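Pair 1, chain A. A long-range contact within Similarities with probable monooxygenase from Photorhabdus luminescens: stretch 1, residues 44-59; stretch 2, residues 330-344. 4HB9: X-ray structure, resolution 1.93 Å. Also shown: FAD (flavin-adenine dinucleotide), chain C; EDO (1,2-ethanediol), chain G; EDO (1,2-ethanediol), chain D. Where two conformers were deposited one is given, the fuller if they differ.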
# COMPACT_ATOMS: atom_id res chain seq x y z
N GLY A 44 -5.97 6.94 -3.40
CA GLY A 44 -6.47 6.85 -2.05
C GLY A 44 -6.15 5.53 -1.38
O GLY A 44 -5.79 4.56 -2.01
N ILE A 45 -6.25 5.52 -0.07
CA ILE A 45 -6.03 4.31 0.72
C ILE A 45 -7.28 4.12 1.58
O ILE A 45 -7.81 5.07 2.12
CB ILE A 45 -4.76 4.46 1.55
CG1 ILE A 45 -3.56 4.29 0.62
CG2 ILE A 45 -4.67 3.41 2.69
CD1 ILE A 45 -2.33 4.93 1.15
N HIS A 46 -7.75 2.88 1.66
CA HIS A 46 -8.85 2.53 2.54
C HIS A 46 -8.27 1.88 3.77
O HIS A 46 -7.57 0.89 3.65
CB HIS A 46 -9.78 1.57 1.84
CG HIS A 46 -10.48 2.19 0.68
ND1 HIS A 46 -11.30 1.47 -0.16
CD2 HIS A 46 -10.51 3.47 0.25
CE1 HIS A 46 -11.79 2.28 -1.08
NE2 HIS A 46 -11.33 3.50 -0.86
N ILE A 47 -8.54 2.45 4.93
CA ILE A 47 -8.03 1.95 6.19
C ILE A 47 -9.04 1.03 6.86
O ILE A 47 -10.23 1.37 7.02
CB ILE A 47 -7.63 3.14 7.10
CG1 ILE A 47 -6.50 3.95 6.47
CG2 ILE A 47 -7.29 2.67 8.52
CD1 ILE A 47 -5.19 3.22 6.30
N ASN A 48 -8.59 -0.17 7.22
CA ASN A 48 -9.48 -1.12 7.88
C ASN A 48 -9.21 -1.15 9.38
O ASN A 48 -8.49 -0.30 9.89
CB ASN A 48 -9.35 -2.49 7.23
CG ASN A 48 -8.01 -3.16 7.49
OD1 ASN A 48 -7.27 -2.80 8.39
ND2 ASN A 48 -7.69 -4.11 6.68
N SER A 49 -9.80 -2.10 10.11
CA SER A 49 -9.71 -2.09 11.56
C SER A 49 -8.28 -2.26 12.08
O SER A 49 -7.93 -1.70 13.12
CB SER A 49 -10.65 -3.12 12.19
OG SER A 49 -10.20 -4.43 11.91
N PHE A 50 -7.45 -2.98 11.34
CA PHE A 50 -6.06 -3.18 11.74
C PHE A 50 -5.25 -1.91 11.57
O PHE A 50 -4.53 -1.51 12.47
CB PHE A 50 -5.41 -4.34 10.96
CG PHE A 50 -6.06 -5.68 11.21
CD1 PHE A 50 -5.79 -6.40 12.37
CD2 PHE A 50 -6.93 -6.23 10.27
CE1 PHE A 50 -6.38 -7.63 12.61
CE2 PHE A 50 -7.53 -7.47 10.51
CZ PHE A 50 -7.25 -8.16 11.67
N GLY A 51 -5.42 -1.25 10.42
CA GLY A 51 -4.80 0.02 10.16
C GLY A 51 -5.24 1.11 11.11
O GLY A 51 -4.41 1.90 11.59
N LYS A 52 -6.54 1.14 11.41
CA LYS A 52 -7.12 2.13 12.30
C LYS A 52 -6.54 1.99 13.71
O LYS A 52 -6.15 2.97 14.32
CB LYS A 52 -8.65 2.00 12.33
CG LYS A 52 -9.32 3.11 13.13
CD LYS A 52 -10.84 2.97 13.18
CE LYS A 52 -11.48 3.93 14.18
NZ LYS A 52 -11.06 3.66 15.59
N GLN A 53 -6.49 0.76 14.21
CA GLN A 53 -5.94 0.52 15.55
C GLN A 53 -4.45 0.90 15.62
O GLN A 53 -3.98 1.53 16.60
CB GLN A 53 -6.14 -0.95 15.93
CG GLN A 53 -5.72 -1.25 17.36
CD GLN A 53 -5.68 -2.74 17.66
OE1 GLN A 53 -5.36 -3.57 16.79
NE2 GLN A 53 -5.93 -3.08 18.91
N ALA A 54 -3.71 0.53 14.58
CA ALA A 54 -2.28 0.86 14.53
C ALA A 54 -2.08 2.37 14.60
O ALA A 54 -1.27 2.88 15.38
CB ALA A 54 -1.64 0.31 13.27
N LEU A 55 -2.85 3.11 13.82
CA LEU A 55 -2.73 4.56 13.82
C LEU A 55 -3.12 5.15 15.17
O LEU A 55 -2.47 6.07 15.66
CB LEU A 55 -3.57 5.16 12.69
CG LEU A 55 -3.05 4.84 11.30
CD1 LEU A 55 -4.13 5.11 10.25
CD2 LEU A 55 -1.80 5.63 10.92
N GLN A 56 -4.20 4.66 15.75
CA GLN A 56 -4.70 5.27 16.99
C GLN A 56 -3.73 4.98 18.14
O GLN A 56 -3.53 5.84 19.00
CB GLN A 56 -6.11 4.78 17.31
CG GLN A 56 -6.79 5.54 18.44
CD GLN A 56 -8.25 5.17 18.58
OE1 GLN A 56 -8.71 4.18 18.00
NE2 GLN A 56 -9.00 5.98 19.32
N GLU A 57 -3.14 3.79 18.14
CA GLU A 57 -2.21 3.37 19.21
C GLU A 57 -0.78 3.91 19.03
O GLU A 57 -0.03 4.01 20.00
CB GLU A 57 -2.25 1.83 19.37
CG GLU A 57 -3.64 1.33 19.77
CD GLU A 57 -3.71 -0.08 20.34
OE1 GLU A 57 -2.69 -0.81 20.37
OE2 GLU A 57 -4.83 -0.48 20.76
N CYS A 58 -0.38 4.27 17.82
CA CYS A 58 0.99 4.77 17.61
C CYS A 58 1.12 6.28 17.50
O CYS A 58 2.14 6.84 17.92
CB CYS A 58 1.60 4.16 16.36
SG CYS A 58 1.93 2.40 16.53
N LEU A 59 0.13 6.91 16.87
CA LEU A 59 0.22 8.32 16.54
C LEU A 59 0.00 9.20 17.78
O LEU A 59 -0.85 8.88 18.61
CB LEU A 59 -0.83 8.69 15.50
CG LEU A 59 -0.67 8.32 14.02
CD1 LEU A 59 -1.89 8.82 13.23
CD2 LEU A 59 0.58 8.87 13.39
N GLY A 330 -2.08 -3.53 1.58
CA GLY A 330 -0.69 -3.35 1.92
C GLY A 330 -0.47 -2.27 2.98
O GLY A 330 0.32 -2.46 3.91
N ALA A 331 -1.14 -1.13 2.83
CA ALA A 331 -1.01 -0.06 3.83
C ALA A 331 -1.45 -0.58 5.19
O ALA A 331 -0.75 -0.39 6.20
CB ALA A 331 -1.82 1.17 3.44
N ASN A 332 -2.61 -1.25 5.22
CA ASN A 332 -3.09 -1.76 6.49
C ASN A 332 -2.15 -2.78 7.11
O ASN A 332 -1.95 -2.78 8.34
CB ASN A 332 -4.47 -2.36 6.36
CG ASN A 332 -5.51 -1.31 6.12
OD1 ASN A 332 -5.78 -0.51 7.00
ND2 ASN A 332 -6.11 -1.32 4.93
N THR A 333 -1.58 -3.64 6.28
CA THR A 333 -0.63 -4.66 6.78
C THR A 333 0.68 -4.03 7.25
O THR A 333 1.22 -4.43 8.30
CB THR A 333 -0.40 -5.77 5.75
OG1 THR A 333 -1.67 -6.27 5.34
CG2 THR A 333 0.34 -6.90 6.37
N ALA A 334 1.17 -3.02 6.52
CA ALA A 334 2.34 -2.26 6.97
C ALA A 334 2.11 -1.59 8.35
O ALA A 334 2.99 -1.61 9.23
CB ALA A 334 2.73 -1.22 5.94
N LEU A 335 0.93 -1.01 8.52
CA LEU A 335 0.53 -0.41 9.80
C LEU A 335 0.43 -1.46 10.91
O LEU A 335 0.92 -1.25 12.01
CB LEU A 335 -0.80 0.32 9.64
CG LEU A 335 -0.72 1.57 8.78
CD1 LEU A 335 -2.12 2.08 8.44
CD2 LEU A 335 0.14 2.63 9.45
N ARG A 336 -0.23 -2.57 10.60
CA ARG A 336 -0.32 -3.68 11.53
C ARG A 336 1.06 -4.15 12.01
O ARG A 336 1.24 -4.40 13.20
CB ARG A 336 -1.03 -4.84 10.84
CG ARG A 336 -1.47 -5.95 11.75
CD ARG A 336 -2.30 -6.94 10.96
NE ARG A 336 -2.71 -8.07 11.77
CZ ARG A 336 -3.47 -9.08 11.32
NH1 ARG A 336 -3.92 -9.09 10.08
NH2 ARG A 336 -3.81 -10.05 12.14
N ASP A 337 1.99 -4.32 11.07
CA ASP A 337 3.38 -4.67 11.39
C ASP A 337 4.02 -3.63 12.33
O ASP A 337 4.69 -3.99 13.30
CB ASP A 337 4.27 -4.71 10.16
CG ASP A 337 3.96 -5.86 9.18
OD1 ASP A 337 3.19 -6.80 9.48
OD2 ASP A 337 4.52 -5.78 8.07
N ALA A 338 3.79 -2.36 12.04
CA ALA A 338 4.40 -1.26 12.82
C ALA A 338 3.94 -1.27 14.27
O ALA A 338 4.74 -1.12 15.21
CB ALA A 338 4.13 0.08 12.15
N LEU A 339 2.65 -1.49 14.47
CA LEU A 339 2.11 -1.60 15.82
C LEU A 339 2.70 -2.82 16.54
O LEU A 339 3.12 -2.76 17.69
CB LEU A 339 0.59 -1.73 15.76
CG LEU A 339 -0.07 -1.92 17.12
CD1 LEU A 339 0.23 -0.77 18.04
CD2 LEU A 339 -1.57 -2.09 17.00
N LEU A 340 2.70 -3.94 15.85
CA LEU A 340 3.26 -5.16 16.43
C LEU A 340 4.74 -5.04 16.80
O LEU A 340 5.14 -5.39 17.92
CB LEU A 340 3.04 -6.33 15.48
CG LEU A 340 3.48 -7.68 16.05
CD1 LEU A 340 2.73 -7.97 17.35
CD2 LEU A 340 3.23 -8.72 14.97
N LEU A 341 5.56 -4.55 15.89
CA LEU A 341 6.98 -4.37 16.14
C LEU A 341 7.25 -3.34 17.24
O LEU A 341 8.14 -3.52 18.06
CB LEU A 341 7.73 -4.03 14.87
CG LEU A 341 9.26 -3.99 14.97
CD1 LEU A 341 9.84 -5.26 15.61
CD2 LEU A 341 9.84 -3.76 13.61
N THR A 342 6.46 -2.26 17.27
CA THR A 342 6.51 -1.32 18.40
C THR A 342 6.34 -2.05 19.74
O THR A 342 7.13 -1.85 20.67
CB THR A 342 5.40 -0.25 18.28
OG1 THR A 342 5.64 0.55 17.12
CG2 THR A 342 5.37 0.64 19.50
N GLN A 343 5.28 -2.84 19.83
CA GLN A 343 4.95 -3.54 21.06
C GLN A 343 6.07 -4.50 21.47
O GLN A 343 6.41 -4.58 22.65
CB GLN A 343 3.63 -4.29 20.93
CG GLN A 343 2.42 -3.39 20.82
CD GLN A 343 1.16 -4.12 20.35
OE1 GLN A 343 1.22 -5.24 19.86
NE2 GLN A 343 0.03 -3.47 20.48
N LYS A 344 6.65 -5.21 20.51
CA LYS A 344 7.74 -6.16 20.81
C LYS A 344 9.04 -5.43 21.19
O LYS A 344 9.67 -5.79 22.18
CB LYS A 344 7.94 -7.15 19.66
CG LYS A 344 6.70 -7.98 19.35
CD LYS A 344 6.06 -8.60 20.60
CE LYS A 344 4.84 -9.42 20.26
NZ LYS A 344 4.29 -10.08 21.47
PA FAD C . 5.99 2.39 1.14
O1A FAD C . 4.82 3.11 1.77
O2A FAD C . 6.16 2.14 -0.32
O5B FAD C . 7.33 3.06 1.70
C5B FAD C . 8.62 2.63 1.29
C4B FAD C . 9.53 3.81 1.55
O4B FAD C . 10.89 3.37 1.45
C3B FAD C . 9.33 4.97 0.55
O3B FAD C . 9.28 6.24 1.22
C2B FAD C . 10.56 4.85 -0.32
O2B FAD C . 11.01 6.05 -0.92
C1B FAD C . 11.60 4.33 0.68
N9A FAD C . 12.76 3.64 0.12
C8A FAD C . 12.77 2.68 -0.84
N7A FAD C . 14.03 2.22 -1.06
C5A FAD C . 14.83 2.91 -0.23
C6A FAD C . 16.29 2.92 0.03
N6A FAD C . 17.05 2.09 -0.71
N1A FAD C . 16.77 3.78 0.94
C2A FAD C . 15.95 4.59 1.66
N3A FAD C . 14.62 4.64 1.49
C4A FAD C . 14.01 3.82 0.56
N1 FAD C . -3.22 -0.40 0.79
C2 FAD C . -4.29 -0.51 1.61
O2 FAD C . -4.20 -1.09 2.74
N3 FAD C . -5.48 -0.00 1.23
C4 FAD C . -5.72 0.58 0.05
O4 FAD C . -6.87 1.02 -0.22
C4X FAD C . -4.61 0.71 -0.90
N5 FAD C . -4.76 1.30 -2.12
C5X FAD C . -3.70 1.38 -2.96
C6 FAD C . -3.84 1.96 -4.22
C7 FAD C . -2.76 2.06 -5.10
C7M FAD C . -2.92 2.70 -6.47
C8 FAD C . -1.45 1.53 -4.70
C8M FAD C . -0.26 1.63 -5.63
C9 FAD C . -1.30 0.94 -3.45
C9A FAD C . -2.37 0.84 -2.55
N10 FAD C . -2.21 0.24 -1.28
C10 FAD C . -3.32 0.15 -0.44
C1' FAD C . -0.94 -0.35 -0.84
C2' FAD C . -0.09 0.60 0.01
O2' FAD C . 0.04 1.86 -0.62
C3' FAD C . 1.29 -0.01 0.22
O3' FAD C . 1.13 -1.40 0.51
C4' FAD C . 2.01 0.66 1.38
O4' FAD C . 2.53 1.89 0.90
C5' FAD C . 3.14 -0.18 1.92
O5' FAD C . 3.73 0.55 2.98
P FAD C . 5.32 0.44 3.17
O1P FAD C . 5.62 1.40 4.30
O2P FAD C . 5.70 -1.01 3.28
O3P FAD C . 6.03 0.93 1.82
C1 EDO G . -5.19 -6.17 6.37
O1 EDO G . -6.43 -6.78 6.74
C2 EDO G . -4.40 -5.91 7.64
O2 EDO G . -3.64 -7.06 7.99
C1 EDO D . -12.63 -4.56 9.37
O1 EDO D . -12.28 -3.32 8.74
C2 EDO D . -11.83 -5.74 8.80
O2 EDO D . -10.41 -5.53 8.94
O HOH W 1 0.20 -0.53 21.61

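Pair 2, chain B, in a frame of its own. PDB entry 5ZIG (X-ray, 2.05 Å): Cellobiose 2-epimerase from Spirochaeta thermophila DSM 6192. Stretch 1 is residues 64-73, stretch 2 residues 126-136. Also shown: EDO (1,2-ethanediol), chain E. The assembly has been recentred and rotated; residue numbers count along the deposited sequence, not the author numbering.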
# COMPACT_ATOMS: atom_id res chain seq x y z
N LEU B 64 3.75 -1.93 -11.82
CA LEU B 64 4.99 -1.21 -12.10
C LEU B 64 5.90 -1.17 -10.87
O LEU B 64 7.10 -1.44 -10.97
CB LEU B 64 4.70 0.22 -12.58
CG LEU B 64 6.01 0.97 -12.88
CD1 LEU B 64 6.89 0.17 -13.85
CD2 LEU B 64 5.83 2.42 -13.39
N TRP B 65 5.35 -0.80 -9.71
CA TRP B 65 6.16 -0.75 -8.50
C TRP B 65 6.70 -2.13 -8.17
O TRP B 65 7.90 -2.29 -7.92
CB TRP B 65 5.35 -0.18 -7.32
CG TRP B 65 6.17 -0.05 -6.02
CD1 TRP B 65 6.85 1.06 -5.58
CD2 TRP B 65 6.36 -1.06 -5.01
NE1 TRP B 65 7.45 0.80 -4.38
CE2 TRP B 65 7.16 -0.49 -4.00
CE3 TRP B 65 5.91 -2.38 -4.85
CZ2 TRP B 65 7.55 -1.20 -2.86
CZ3 TRP B 65 6.31 -3.09 -3.71
CH2 TRP B 65 7.11 -2.49 -2.73
N THR B 66 5.85 -3.15 -8.24
CA THR B 66 6.28 -4.49 -7.85
C THR B 66 7.47 -4.97 -8.68
O THR B 66 8.48 -5.41 -8.14
CB THR B 66 5.11 -5.47 -7.94
OG1 THR B 66 4.21 -5.25 -6.85
CG2 THR B 66 5.60 -6.92 -7.90
N PHE B 67 7.39 -4.83 -10.01
CA PHE B 67 8.44 -5.39 -10.85
C PHE B 67 9.70 -4.55 -10.88
O PHE B 67 10.78 -5.08 -11.17
CB PHE B 67 7.91 -5.63 -12.27
CG PHE B 67 7.03 -6.85 -12.36
CD1 PHE B 67 7.58 -8.12 -12.37
CD2 PHE B 67 5.66 -6.73 -12.35
CE1 PHE B 67 6.78 -9.24 -12.42
CE2 PHE B 67 4.85 -7.85 -12.41
CZ PHE B 67 5.40 -9.10 -12.44
N SER B 68 9.59 -3.25 -10.61
CA SER B 68 10.78 -2.44 -10.37
C SER B 68 11.56 -2.95 -9.15
O SER B 68 12.77 -3.15 -9.22
CB SER B 68 10.35 -0.99 -10.16
OG SER B 68 9.78 -0.46 -11.35
N GLN B 69 10.86 -3.14 -8.03
CA GLN B 69 11.50 -3.57 -6.79
C GLN B 69 12.06 -4.98 -6.92
O GLN B 69 13.12 -5.28 -6.36
CB GLN B 69 10.50 -3.49 -5.64
CG GLN B 69 9.95 -2.07 -5.43
CD GLN B 69 10.97 -1.14 -4.81
OE1 GLN B 69 11.99 -1.60 -4.28
NE2 GLN B 69 10.71 0.17 -4.87
N ALA B 70 11.37 -5.84 -7.67
CA ALA B 70 11.84 -7.21 -7.86
C ALA B 70 13.10 -7.25 -8.72
O ALA B 70 14.01 -8.04 -8.46
CB ALA B 70 10.74 -8.07 -8.48
N PHE B 71 13.18 -6.39 -9.74
CA PHE B 71 14.41 -6.32 -10.53
C PHE B 71 15.57 -5.76 -9.71
O PHE B 71 16.73 -6.16 -9.90
CB PHE B 71 14.20 -5.48 -11.79
CG PHE B 71 15.42 -5.36 -12.67
CD1 PHE B 71 15.86 -6.44 -13.44
CD2 PHE B 71 16.15 -4.18 -12.72
CE1 PHE B 71 16.99 -6.33 -14.25
CE2 PHE B 71 17.27 -4.06 -13.53
CZ PHE B 71 17.69 -5.13 -14.29
N LEU B 72 15.28 -4.83 -8.79
CA LEU B 72 16.30 -4.31 -7.89
C LEU B 72 16.77 -5.39 -6.90
O LEU B 72 17.96 -5.51 -6.63
CB LEU B 72 15.74 -3.10 -7.15
CG LEU B 72 15.71 -1.76 -7.89
CD1 LEU B 72 14.65 -0.82 -7.30
CD2 LEU B 72 17.10 -1.09 -7.90
N SER B 73 15.84 -6.19 -6.36
CA SER B 73 16.25 -7.24 -5.42
C SER B 73 16.92 -8.42 -6.13
O SER B 73 17.78 -9.08 -5.53
CB SER B 73 15.03 -7.73 -4.63
OG SER B 73 15.21 -9.06 -4.21
N VAL B 126 3.04 8.19 -8.73
CA VAL B 126 4.30 8.78 -8.31
C VAL B 126 5.17 7.72 -7.64
O VAL B 126 6.32 7.49 -8.04
CB VAL B 126 4.04 10.00 -7.40
CG1 VAL B 126 5.32 10.40 -6.61
CG2 VAL B 126 3.50 11.17 -8.22
N TYR B 127 4.59 7.02 -6.66
CA TYR B 127 5.25 5.91 -5.96
C TYR B 127 5.91 4.93 -6.93
O TYR B 127 7.10 4.64 -6.83
CB TYR B 127 4.20 5.20 -5.09
CG TYR B 127 4.67 4.09 -4.15
CD1 TYR B 127 5.66 4.30 -3.19
CD2 TYR B 127 4.05 2.82 -4.19
CE1 TYR B 127 6.05 3.25 -2.29
CE2 TYR B 127 4.41 1.81 -3.32
CZ TYR B 127 5.41 2.02 -2.37
OH TYR B 127 5.77 0.97 -1.53
N ALA B 128 5.14 4.47 -7.92
CA ALA B 128 5.64 3.47 -8.86
C ALA B 128 6.63 4.04 -9.87
O ALA B 128 7.53 3.32 -10.31
CB ALA B 128 4.48 2.82 -9.61
N LEU B 129 6.47 5.31 -10.27
CA LEU B 129 7.39 5.89 -11.24
C LEU B 129 8.76 6.13 -10.62
O LEU B 129 9.78 6.01 -11.31
CB LEU B 129 6.84 7.20 -11.78
CG LEU B 129 5.74 7.08 -12.84
CD1 LEU B 129 4.82 8.30 -12.77
CD2 LEU B 129 6.35 6.95 -14.22
N ALA B 130 8.80 6.49 -9.34
CA ALA B 130 10.06 6.63 -8.64
C ALA B 130 10.77 5.28 -8.54
O ALA B 130 11.98 5.19 -8.81
CB ALA B 130 9.81 7.22 -7.25
N ALA B 131 10.03 4.22 -8.22
CA ALA B 131 10.61 2.89 -8.19
C ALA B 131 11.15 2.51 -9.56
O ALA B 131 12.26 1.97 -9.67
CB ALA B 131 9.57 1.88 -7.71
N TYR B 132 10.38 2.80 -10.62
CA TYR B 132 10.81 2.46 -11.97
C TYR B 132 12.08 3.20 -12.34
O TYR B 132 12.98 2.63 -12.98
CB TYR B 132 9.71 2.77 -12.98
CG TYR B 132 10.07 2.31 -14.37
CD1 TYR B 132 10.36 0.98 -14.60
CD2 TYR B 132 10.18 3.19 -15.45
CE1 TYR B 132 10.72 0.52 -15.82
CE2 TYR B 132 10.54 2.73 -16.73
CZ TYR B 132 10.80 1.37 -16.89
OH TYR B 132 11.15 0.81 -18.09
N HIS B 133 12.16 4.48 -11.98
CA HIS B 133 13.36 5.26 -12.28
C HIS B 133 14.59 4.62 -11.65
O HIS B 133 15.60 4.37 -12.33
CB HIS B 133 13.17 6.70 -11.80
CG HIS B 133 14.43 7.50 -11.81
ND1 HIS B 133 14.91 8.09 -12.96
CD2 HIS B 133 15.30 7.80 -10.83
CE1 HIS B 133 16.04 8.72 -12.68
NE2 HIS B 133 16.29 8.57 -11.39
N THR B 134 14.51 4.29 -10.35
CA THR B 134 15.59 3.60 -9.66
C THR B 134 15.97 2.29 -10.36
O THR B 134 17.15 2.01 -10.57
CB THR B 134 15.21 3.32 -8.20
OG1 THR B 134 14.88 4.55 -7.55
CG2 THR B 134 16.37 2.68 -7.44
N ALA B 135 14.98 1.48 -10.74
CA ALA B 135 15.31 0.16 -11.26
C ALA B 135 15.79 0.20 -12.71
O ALA B 135 16.62 -0.64 -13.10
CB ALA B 135 14.12 -0.78 -11.13
N SER B 136 15.28 1.12 -13.52
CA SER B 136 15.60 1.15 -14.94
C SER B 136 16.53 2.28 -15.33
O SER B 136 17.05 2.27 -16.46
CB SER B 136 14.31 1.22 -15.79
OG SER B 136 13.66 2.48 -15.67
C1 EDO E . 8.62 0.81 1.34
O1 EDO E . 8.88 1.07 -0.05
C2 EDO E . 7.55 1.78 1.83
O2 EDO E . 6.76 2.15 0.70

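What backbone arrangement do the two pairs share? Each sets two helices side by side, running in roughly the same direction: the axes approach to 7.9 Å at 42° in pair 1 and to 8.1 Å at 27° in pair 2. Fourteen central residues superpose with an RMSD of 0.5 Å. The tightest crossing falls at matched positions, Gly A51 with Asn A332 and Trp B65 with Ala B128, where the CA atoms lie only 4.4 Å and 4.3 Å apart respectively.

How can a glycine and a tryptophan occupy the same place at this close crossing? At Gly A51 a CB would point toward the other helix and clash with Asn A332 OD1, which already lies 3.4 Å from Gly A51 CA. The bare backbone makes room for Asn A332, which ties the helix to the residues leading into its neighbour: Asn A332 ND2 donates to His A46 O (2.9 Å), and Asn A48 N donates to Asn A332 OD1 (2.8 Å). In pair 2 the Asn A332 position is Ala B128, whose CB lies 3.9 Å from Trp B65 CB. The CA-to-CB bond of Trp B65 points sideways, but the end of the side chain comes nearer, and its five-membered ring forms an offset stack with the Tyr B127 ring, centroids 3.9 Å apart and planes at 13°.

How is the next turn filled? Ala A54 and Ser B68 match, both small and directed toward the other helix. Ala A54 CB packs 3.7 Å from Leu A335 CB and 3.9 Å from Leu A339 CB. In pair 2 both leucine positions are alanines, Ala B131 and Ala B135, and bulk comes from the first helix instead: Trp B65 CD1 lies 3.6 Å from Ala B131 CB, and Leu B72 CG lies 3.7 Å from Ala B135 CB. Leu A339, by contrast, is itself a knob, seated among Gln A53, Ala A54, Glu A57 and Cys A58. The hydroxyl of Ser B68 turns to its own helix, OG donating to Leu B64 O at 2.9 Å.

What happens at the matched positions Phe A50 with Leu B64 and Arg A336 with Tyr B132? Pair 1 lays the guanidinium of Arg A336 flat on the Phe A50 ring, planes at 11° and centres 3.8 Å apart, a stack that is also a cation-pi contact. Pair 2 places the aromatic ring on the second helix, and the contact is apolar, with Leu B64 CD1 3.6 Å from Tyr B132 CD1.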